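Long-range contacts in acyl-CoA thioesterase (Alicyclobacillus acidocaldarius subsp. acidocaldarius, PDB 3RQB), which is of experimentally unknown function but, as a double hot-dog protein of the acyl-CoA thioesterase family, probably hydrolyses acyl-CoA thioesters: residues F12-A17 / Q28-Y33; T122-P127 / E249-D254; F215-E220 / D256-T261. All coordinates share one frame; numbering follows the deposited sequence.

Interaction 1 of 3, residues F12-A17 / Q28-Y33; sequences FDDATA and QVKAEY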
loop_
_atom_site.group_PDB
_atom_site.type_symbol
_atom_site.label_atom_id
_atom_site.label_comp_id
_atom_site.label_asym_id
_atom_site.label_seq_id
_atom_site.Cartn_x
_atom_site.Cartn_y
_atom_site.Cartn_z
ATOM N N PHE B 12 -25.212 0.743 1.551
ATOM C CA PHE B 12 -23.867 0.864 2.082
ATOM C C PHE B 12 -23.862 0.911 3.609
ATOM O O PHE B 12 -23.160 0.133 4.262
ATOM C CB PHE B 12 -23.205 2.125 1.533
ATOM C CG PHE B 12 -21.809 2.338 2.031
ATOM C CD1 PHE B 12 -21.579 2.920 3.267
ATOM C CD2 PHE B 12 -20.722 1.950 1.269
ATOM C CE1 PHE B 12 -20.290 3.113 3.728
ATOM C CE2 PHE B 12 -19.428 2.142 1.726
ATOM C CZ PHE B 12 -19.211 2.724 2.956
ATOM N N ASP B 13 -24.636 1.829 4.177
ATOM C CA ASP B 13 -24.718 1.936 5.628
ATOM C C ASP B 13 -25.294 0.649 6.210
ATOM O O ASP B 13 -25.077 0.312 7.380
ATOM C CB ASP B 13 -25.572 3.142 6.017
ATOM C CG ASP B 13 -24.989 4.437 5.512
ATOM O OD1 ASP B 13 -23.751 4.565 5.552
ATOM O OD2 ASP B 13 -25.752 5.317 5.068
ATOM N N ASP B 14 -26.031 -0.069 5.375
ATOM C CA ASP B 14 -26.638 -1.318 5.782
ATOM C C ASP B 14 -25.580 -2.418 5.849
ATOM O O ASP B 14 -25.521 -3.175 6.807
ATOM C CB ASP B 14 -27.758 -1.688 4.813
ATOM C CG ASP B 14 -28.872 -2.465 5.479
ATOM O OD1 ASP B 14 -28.993 -3.678 5.199
ATOM O OD2 ASP B 14 -29.616 -1.863 6.286
ATOM N N ALA B 15 -24.728 -2.493 4.836
ATOM C CA ALA B 15 -23.671 -3.504 4.799
ATOM C C ALA B 15 -22.624 -3.276 5.876
ATOM O O ALA B 15 -22.108 -4.224 6.473
ATOM C CB ALA B 15 -23.006 -3.513 3.443
ATOM N N THR B 16 -22.304 -2.008 6.107
ATOM C CA THR B 16 -21.255 -1.637 7.050
ATOM C C THR B 16 -21.812 -1.364 8.439
ATOM O O THR B 16 -21.084 -0.917 9.328
ATOM C CB THR B 16 -20.467 -0.414 6.579
ATOM O OG1 THR B 16 -21.309 0.747 6.641
ATOM C CG2 THR B 16 -19.946 -0.625 5.150
ATOM N N ALA B 17 -23.110 -1.587 8.616
ATOM C CA ALA B 17 -23.701 -1.467 9.941
ATOM C C ALA B 17 -22.999 -2.444 10.882
ATOM O O ALA B 17 -22.865 -3.633 10.568
ATOM C CB ALA B 17 -25.204 -1.742 9.892
ATOM N N GLN B 28 -22.681 -8.517 9.475
ATOM C CA GLN B 28 -23.074 -9.587 8.592
ATOM C C GLN B 28 -22.497 -9.248 7.254
ATOM O O GLN B 28 -22.484 -8.073 6.872
ATOM C CB GLN B 28 -24.587 -9.657 8.479
ATOM C CG GLN B 28 -25.220 -10.609 9.454
ATOM C CD GLN B 28 -26.733 -10.552 9.416
ATOM O OE1 GLN B 28 -27.323 -9.487 9.587
ATOM N NE2 GLN B 28 -27.372 -11.700 9.191
ATOM N N VAL B 29 -21.986 -10.260 6.561
ATOM C CA VAL B 29 -21.641 -10.078 5.165
ATOM C C VAL B 29 -22.963 -10.059 4.413
ATOM O O VAL B 29 -23.761 -10.998 4.508
ATOM C CB VAL B 29 -20.751 -11.215 4.629
ATOM C CG1 VAL B 29 -20.601 -11.108 3.114
ATOM C CG2 VAL B 29 -19.400 -11.192 5.303
ATOM N N LYS B 30 -23.197 -8.975 3.682
ATOM C CA LYS B 30 -24.419 -8.835 2.910
ATOM C C LYS B 30 -24.274 -9.630 1.617
ATOM O O LYS B 30 -23.228 -9.600 0.980
ATOM C CB LYS B 30 -24.676 -7.362 2.592
ATOM C CG LYS B 30 -25.847 -6.729 3.325
ATOM C CD LYS B 30 -26.084 -5.320 2.780
ATOM C CE LYS B 30 -27.567 -4.982 2.672
ATOM N NZ LYS B 30 -27.861 -4.155 1.464
ATOM N N ALA B 31 -25.316 -10.349 1.228
ATOM C CA ALA B 31 -25.255 -11.122 -0.001
ATOM C C ALA B 31 -25.419 -10.217 -1.219
ATOM O O ALA B 31 -25.034 -10.585 -2.335
ATOM C CB ALA B 31 -26.304 -12.199 0.009
ATOM N N GLU B 32 -25.992 -9.033 -0.996
ATOM C CA GLU B 32 -26.227 -8.072 -2.076
ATOM C C GLU B 32 -24.926 -7.405 -2.563
ATOM O O GLU B 32 -24.872 -6.851 -3.663
ATOM C CB GLU B 32 -27.274 -7.021 -1.665
ATOM C CG GLU B 32 -28.667 -7.587 -1.304
ATOM C CD GLU B 32 -28.777 -8.070 0.144
ATOM O OE1 GLU B 32 -29.826 -8.653 0.516
ATOM O OE2 GLU B 32 -27.819 -7.861 0.915
ATOM N N TYR B 33 -23.886 -7.456 -1.734
ATOM C CA TYR B 33 -22.555 -6.978 -2.122
ATOM C C TYR B 33 -21.631 -8.068 -2.660
ATOM O O TYR B 33 -20.436 -7.846 -2.858
ATOM C CB TYR B 33 -21.883 -6.178 -1.007
ATOM C CG TYR B 33 -22.211 -4.698 -1.050
ATOM C CD1 TYR B 33 -21.412 -3.808 -1.763
ATOM C CD2 TYR B 33 -23.324 -4.191 -0.378
ATOM C CE1 TYR B 33 -21.707 -2.451 -1.801
ATOM C CE2 TYR B 33 -23.629 -2.837 -0.407
ATOM C CZ TYR B 33 -22.819 -1.971 -1.119
ATOM O OH TYR B 33 -23.119 -0.623 -1.146
HETATM O O HOH W 1 -22.368 -5.664 8.784
#
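In the N-terminal half of this double hot-dog protein, the short helix 11-15 packs against the loop that leads from strand 25-28 toward helix 41-53. Ala15 is the meeting point. Its methyl CB lies 3.6 Å from Lys30 CD and touches the Tyr33 ring, 3.9 Å from CD2. The Lys30 chain, bent at chi3 and chi4, runs across the helix and meets the Asp14 side chain at about a right angle. Lys30 NZ makes a long salt bridge of 3.9 Å to Asp14 OD1, and another long one to Glu32 OE2 extends the network along the loop. An alanine in place of Lys30 removes the ammonium and the chain over Ala15, and would probably loosen the loop's hold and leave Asp14 and Glu32 to repel each other. Beyond Ala15, the Tyr33 hydroxyl reaches the start of segment 12-17, OH 3.6 Å from Phe12 CA, while the Tyr33 ring stacks on Trp149. Phe12, CG anti to its backbone N, turns the other way, into helices 41-53 and 182-188. Where the helix gives way to a turn, one water joins the backbones, 2.7 Å from both Ala15 O and Ala17 O and accepting from Gln28 N at 3.0 Å.

Interaction 2 of 3, residues T122-P127 / E249-D254; sequences TEAVMP and EVWSQD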
loop_
_atom_site.group_PDB
_atom_site.type_symbol
_atom_site.label_atom_id
_atom_site.label_comp_id
_atom_site.label_asym_id
_atom_site.label_seq_id
_atom_site.Cartn_x
_atom_site.Cartn_y
_atom_site.Cartn_z
ATOM N N THR B 122 -0.143 19.893 -5.991
ATOM C CA THR B 122 -0.538 18.634 -6.602
ATOM C C THR B 122 0.365 18.317 -7.785
ATOM O O THR B 122 0.358 19.035 -8.788
ATOM C CB THR B 122 -2.003 18.648 -7.037
ATOM O OG1 THR B 122 -2.838 18.732 -5.874
ATOM C CG2 THR B 122 -2.338 17.370 -7.771
ATOM N N GLU B 123 1.161 17.256 -7.637
ATOM C CA GLU B 123 2.157 16.878 -8.640
ATOM C C GLU B 123 1.574 16.101 -9.803
ATOM O O GLU B 123 1.924 16.340 -10.956
ATOM C CB GLU B 123 3.312 16.091 -8.012
ATOM C CG GLU B 123 4.570 16.029 -8.888
ATOM C CD GLU B 123 5.118 17.411 -9.257
ATOM O OE1 GLU B 123 5.086 18.328 -8.403
ATOM O OE2 GLU B 123 5.576 17.579 -10.411
ATOM N N ALA B 124 0.692 15.162 -9.493
ATOM C CA ALA B 124 0.008 14.398 -10.528
ATOM C C ALA B 124 -0.886 15.304 -11.379
ATOM O O ALA B 124 -1.368 16.349 -10.921
ATOM C CB ALA B 124 -0.812 13.270 -9.904
ATOM N N VAL B 125 -1.092 14.914 -12.631
ATOM C CA VAL B 125 -2.013 15.652 -13.477
ATOM C C VAL B 125 -3.335 14.934 -13.556
ATOM O O VAL B 125 -3.389 13.729 -13.832
ATOM C CB VAL B 125 -1.507 15.779 -14.914
ATOM C CG1 VAL B 125 -2.435 16.702 -15.714
ATOM C CG2 VAL B 125 -0.076 16.273 -14.928
HETATM N N MSE B 126 -4.408 15.674 -13.332
HETATM C CA MSE B 126 -5.697 15.140 -13.694
HETATM C C MSE B 126 -5.790 15.102 -15.220
HETATM O O MSE B 126 -5.499 16.098 -15.898
HETATM C CB MSE B 126 -6.827 15.964 -13.097
HETATM C CG MSE B 126 -8.180 15.301 -13.254
HETATM SE SE MSE B 126 -9.604 16.379 -12.485
HETATM C CE MSE B 126 -9.485 17.945 -13.672
ATOM N N PRO B 127 -6.158 13.933 -15.762
ATOM C CA PRO B 127 -6.387 13.776 -17.200
ATOM C C PRO B 127 -7.482 14.708 -17.682
ATOM O O PRO B 127 -8.332 15.128 -16.892
ATOM C CB PRO B 127 -6.839 12.313 -17.334
ATOM C CG PRO B 127 -7.087 11.833 -15.952
ATOM C CD PRO B 127 -6.216 12.644 -15.059
ATOM N N GLU B 249 -5.909 6.470 -8.627
ATOM C CA GLU B 249 -6.154 7.761 -7.993
ATOM C C GLU B 249 -7.614 8.155 -8.120
ATOM O O GLU B 249 -8.288 7.757 -9.067
ATOM C CB GLU B 249 -5.322 8.832 -8.668
ATOM C CG GLU B 249 -3.910 8.397 -8.912
ATOM C CD GLU B 249 -3.332 9.011 -10.164
ATOM O OE1 GLU B 249 -4.002 9.880 -10.775
ATOM O OE2 GLU B 249 -2.207 8.609 -10.538
ATOM N N VAL B 250 -8.099 8.947 -7.168
ATOM C CA VAL B 250 -9.471 9.436 -7.222
ATOM C C VAL B 250 -9.517 10.939 -7.085
ATOM O O VAL B 250 -9.029 11.496 -6.103
ATOM C CB VAL B 250 -10.347 8.829 -6.124
ATOM C CG1 VAL B 250 -11.801 9.240 -6.344
ATOM C CG2 VAL B 250 -10.228 7.318 -6.135
ATOM N N TRP B 251 -10.123 11.594 -8.067
ATOM C CA TRP B 251 -10.133 13.048 -8.095
ATOM C C TRP B 251 -11.531 13.617 -7.930
ATOM O O TRP B 251 -12.535 12.977 -8.287
ATOM C CB TRP B 251 -9.581 13.562 -9.423
ATOM C CG TRP B 251 -8.246 13.021 -9.834
ATOM C CD1 TRP B 251 -7.988 11.802 -10.388
ATOM C CD2 TRP B 251 -6.987 13.710 -9.775
ATOM N NE1 TRP B 251 -6.646 11.681 -10.661
ATOM C CE2 TRP B 251 -6.011 12.839 -10.293
ATOM C CE3 TRP B 251 -6.593 14.974 -9.320
ATOM C CZ2 TRP B 251 -4.663 13.193 -10.368
ATOM C CZ3 TRP B 251 -5.259 15.320 -9.392
ATOM C CH2 TRP B 251 -4.309 14.434 -9.912
ATOM N N SER B 252 -11.580 14.830 -7.387
ATOM C CA SER B 252 -12.804 15.622 -7.353
ATOM C C SER B 252 -13.004 16.261 -8.709
ATOM O O SER B 252 -12.045 16.441 -9.454
ATOM C CB SER B 252 -12.720 16.725 -6.309
ATOM O OG SER B 252 -11.956 17.808 -6.808
ATOM N N GLN B 253 -14.247 16.603 -9.029
ATOM C CA GLN B 253 -14.543 17.282 -10.284
ATOM C C GLN B 253 -13.783 18.616 -10.411
ATOM O O GLN B 253 -13.594 19.131 -11.517
ATOM C CB GLN B 253 -16.060 17.466 -10.459
ATOM C CG GLN B 253 -16.842 16.149 -10.505
ATOM C CD GLN B 253 -18.221 16.294 -11.125
ATOM O OE1 GLN B 253 -18.383 16.984 -12.133
ATOM N NE2 GLN B 253 -19.221 15.635 -10.532
ATOM N N ASP B 254 -13.329 19.159 -9.284
ATOM C CA ASP B 254 -12.583 20.417 -9.292
ATOM C C ASP B 254 -11.120 20.217 -9.637
ATOM O O ASP B 254 -10.418 21.170 -9.967
ATOM C CB ASP B 254 -12.690 21.115 -7.943
ATOM C CG ASP B 254 -14.103 21.517 -7.623
ATOM O OD1 ASP B 254 -14.859 21.806 -8.577
ATOM O OD2 ASP B 254 -14.460 21.532 -6.425
#
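Trp251 carries this contact: its indole projects from strand 243-251, and residues 122-127 run along one face and the outer rim of it. The CB of Met126, a selenomethionine, makes a CH-pi contact over one face, 3.9 Å from the centroid of the six-membered ring and 12° off the normal, and Met126 CG follows, about equally near Trp251 CD2 and Trp251 CG. The backbone N of Met126 sits over the same face, 3.6 Å from Trp251 CH2. With CG anti to the backbone N (chi1 -170°) and chi2 extended, the Met126 chain runs back along the indole, so that SE stands obliquely to the five-membered ring, 5.0 Å from its centroid, and comes 3.9 Å from Ser252 O. The far rim meets the start of the loop: Thr122 CG2 lies at the edge, 3.9 Å from Trp251 CZ3, and Ala124 CB packs 3.7 Å from Trp251 CH2.

In the next shell, Trp251 NE1 gives a weak hydrogen bond of 3.2 Å to Glu249 OE1, two residues back, which may favour this rotation. Val233 and Leu257, from the two neighbouring strands, pack on the indole. Thr122 pairs antiparallel with a strand of the second subunit, and Glu123 forms a salt bridge to Lys199 of that subunit. The arrangement is a Met-aromatic contact that lays the loop after strand 121-122 onto the sheet of the C-terminal hot-dog domain.

Interaction 3 of 3, residues F215-E220 / D256-T261; sequences FLADPE and DLLATT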
loop_
_atom_site.group_PDB
_atom_site.type_symbol
_atom_site.label_atom_id
_atom_site.label_comp_id
_atom_site.label_asym_id
_atom_site.label_seq_id
_atom_site.Cartn_x
_atom_site.Cartn_y
_atom_site.Cartn_z
ATOM N N PHE B 215 -5.625 8.490 2.195
ATOM C CA PHE B 215 -6.515 9.617 1.930
ATOM C C PHE B 215 -5.706 10.904 1.950
ATOM O O PHE B 215 -5.427 11.432 3.019
ATOM C CB PHE B 215 -7.563 9.743 3.036
ATOM C CG PHE B 215 -8.332 8.489 3.302
ATOM C CD1 PHE B 215 -9.547 8.263 2.678
ATOM C CD2 PHE B 215 -7.855 7.545 4.197
ATOM C CE1 PHE B 215 -10.270 7.108 2.921
ATOM C CE2 PHE B 215 -8.569 6.388 4.447
ATOM C CZ PHE B 215 -9.780 6.169 3.807
ATOM N N LEU B 216 -5.457 11.481 0.779
ATOM C CA LEU B 216 -4.575 12.642 0.676
ATOM C C LEU B 216 -5.301 13.935 1.023
ATOM O O LEU B 216 -4.727 14.859 1.615
ATOM C CB LEU B 216 -3.921 12.706 -0.710
ATOM C CG LEU B 216 -3.041 11.480 -0.967
ATOM C CD1 LEU B 216 -2.947 11.147 -2.450
ATOM C CD2 LEU B 216 -1.660 11.672 -0.342
ATOM N N ALA B 217 -6.572 13.990 0.651
ATOM C CA ALA B 217 -7.368 15.166 0.913
ATOM C C ALA B 217 -7.742 15.209 2.381
ATOM O O ALA B 217 -8.075 14.180 2.992
ATOM C CB ALA B 217 -8.604 15.168 0.050
ATOM N N ASP B 218 -7.675 16.410 2.943
ATOM C CA ASP B 218 -8.144 16.658 4.295
ATOM C C ASP B 218 -9.583 16.202 4.389
ATOM O O ASP B 218 -10.328 16.269 3.415
ATOM C CB ASP B 218 -8.090 18.156 4.586
ATOM C CG ASP B 218 -8.882 18.971 3.570
ATOM O OD1 ASP B 218 -8.490 18.956 2.378
ATOM O OD2 ASP B 218 -9.887 19.617 3.957
ATOM N N PRO B 219 -9.995 15.762 5.574
ATOM C CA PRO B 219 -11.375 15.325 5.776
ATOM C C PRO B 219 -12.437 16.297 5.234
ATOM O O PRO B 219 -13.411 15.834 4.633
ATOM C CB PRO B 219 -11.463 15.204 7.299
ATOM C CG PRO B 219 -10.095 14.753 7.693
ATOM C CD PRO B 219 -9.158 15.500 6.759
ATOM N N GLU B 220 -12.250 17.604 5.420
ATOM C CA GLU B 220 -13.269 18.595 5.057
ATOM C C GLU B 220 -13.503 18.615 3.560
ATOM O O GLU B 220 -14.645 18.699 3.095
ATOM C CB GLU B 220 -12.876 19.990 5.542
ATOM C CG GLU B 220 -12.673 20.097 7.057
ATOM C CD GLU B 220 -11.217 19.916 7.492
ATOM O OE1 GLU B 220 -10.670 18.798 7.358
ATOM O OE2 GLU B 220 -10.621 20.904 7.980
ATOM N N ASP B 256 -9.158 18.345 -7.441
ATOM C CA ASP B 256 -8.524 17.989 -6.172
ATOM C C ASP B 256 -8.293 16.488 -6.064
ATOM O O ASP B 256 -9.184 15.682 -6.365
ATOM C CB ASP B 256 -9.379 18.450 -4.997
ATOM C CG ASP B 256 -9.603 19.951 -4.991
ATOM O OD1 ASP B 256 -8.799 20.678 -4.365
ATOM O OD2 ASP B 256 -10.585 20.406 -5.617
ATOM N N LEU B 257 -7.106 16.114 -5.603
ATOM C CA LEU B 257 -6.750 14.710 -5.517
ATOM C C LEU B 257 -7.192 14.164 -4.167
ATOM O O LEU B 257 -6.682 14.561 -3.116
ATOM C CB LEU B 257 -5.242 14.541 -5.669
ATOM C CG LEU B 257 -4.743 13.109 -5.474
ATOM C CD1 LEU B 257 -5.288 12.210 -6.568
ATOM C CD2 LEU B 257 -3.226 13.066 -5.458
ATOM N N LEU B 258 -8.141 13.241 -4.210
ATOM C CA LEU B 258 -8.805 12.737 -3.012
ATOM C C LEU B 258 -8.052 11.588 -2.330
ATOM O O LEU B 258 -7.726 11.672 -1.145
ATOM C CB LEU B 258 -10.255 12.378 -3.319
ATOM C CG LEU B 258 -11.007 13.495 -4.055
ATOM C CD1 LEU B 258 -12.387 13.047 -4.487
ATOM C CD2 LEU B 258 -11.112 14.738 -3.203
ATOM N N ALA B 259 -7.857 10.482 -3.043
ATOM C CA ALA B 259 -7.089 9.364 -2.499
ATOM C C ALA B 259 -6.268 8.641 -3.549
ATOM O O ALA B 259 -6.470 8.811 -4.748
ATOM C CB ALA B 259 -7.999 8.388 -1.793
ATOM N N THR B 260 -5.337 7.828 -3.074
ATOM C CA THR B 260 -4.528 6.997 -3.936
ATOM C C THR B 260 -4.615 5.572 -3.400
ATOM O O THR B 260 -4.719 5.368 -2.185
ATOM C CB THR B 260 -3.063 7.492 -3.981
ATOM O OG1 THR B 260 -2.302 6.679 -4.885
ATOM C CG2 THR B 260 -2.431 7.430 -2.603
ATOM N N THR B 261 -4.604 4.591 -4.300
ATOM C CA THR B 261 -4.689 3.197 -3.886
ATOM C C THR B 261 -3.806 2.283 -4.672
ATOM O O THR B 261 -3.505 2.526 -5.837
ATOM C CB THR B 261 -6.089 2.618 -4.072
ATOM O OG1 THR B 261 -6.438 2.655 -5.458
ATOM C CG2 THR B 261 -7.079 3.411 -3.287
#
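Phe215 lies at the approach from strand 206-215, and its CA comes 4.2 Å from Ala259 CB on the neighbouring antiparallel strand 257-267. Its ring makes an edge-to-face stack with His182, and its carbonyl O accepts from Arg115 NH1.

At Leu216 the backbone turns its N-H onto Leu258 O, 3.0 Å away but bent, with an angle of 132° at the hydrogen. The side chain, CG anti to the carbonyl carbon, sends CD1 between two residues of the strand. Leu216 CD1 touches Leu257 CD2 at 3.6 Å, the two leucines lying side by side and pointing the same way, and meets Thr260 CG2 at 3.8 Å, where the side chains cross obliquely. Thr237 of the second subunit packs on both Leu216 and Leu257, so this apolar cluster continues into the dimer interface.

Ala217 supplies the second N-H to the same acceptor: its N lies 3.2 Å from Leu258 O and the bond is nearly straight, at 170°. Leu258 O is thus gripped by two successive amides, both approaching above the carbonyl plane. Ala217 CB rests 4.1 Å from Leu258 CD2 and also packs on Ile222 of the helix that follows.

Asp218 then takes the N-cap position of helix 219-224: its side chain caps a backbone N of the helix, and OD1 is hydrogen-bonded to Thr221 OG1.

On the other side of the 256-261 segment, Leu258 and Ala259 together face Val250 of strand 243-251. This is a classic beta bulge in the antiparallel sheet of the C-terminal hot-dog domain, its Leu258 carbonyl held by two successive amides just before helix 219-224.

How the interactions relate
Interaction 3 is the core contact of the three, with every touching residue buried, whereas interactions 1 and 2 are partly buried. Interactions 2 and 3 are neighbours, their centres about 10 Å apart, and they share the pairing of strands 243-251 and 257-267: Val250 O lies 2.7 Å from Leu258 N, a probable hydrogen bond. Both also touch the second subunit. Interaction 1 stands apart on the opposite side of the chain's centre, its centre about 30 Å from that of interaction 2. The chemistry changes accordingly: long salt bridges and a bridging water in 1, an aromatic face under a selenomethionine in 2, backbone amides and leucine packing in 3.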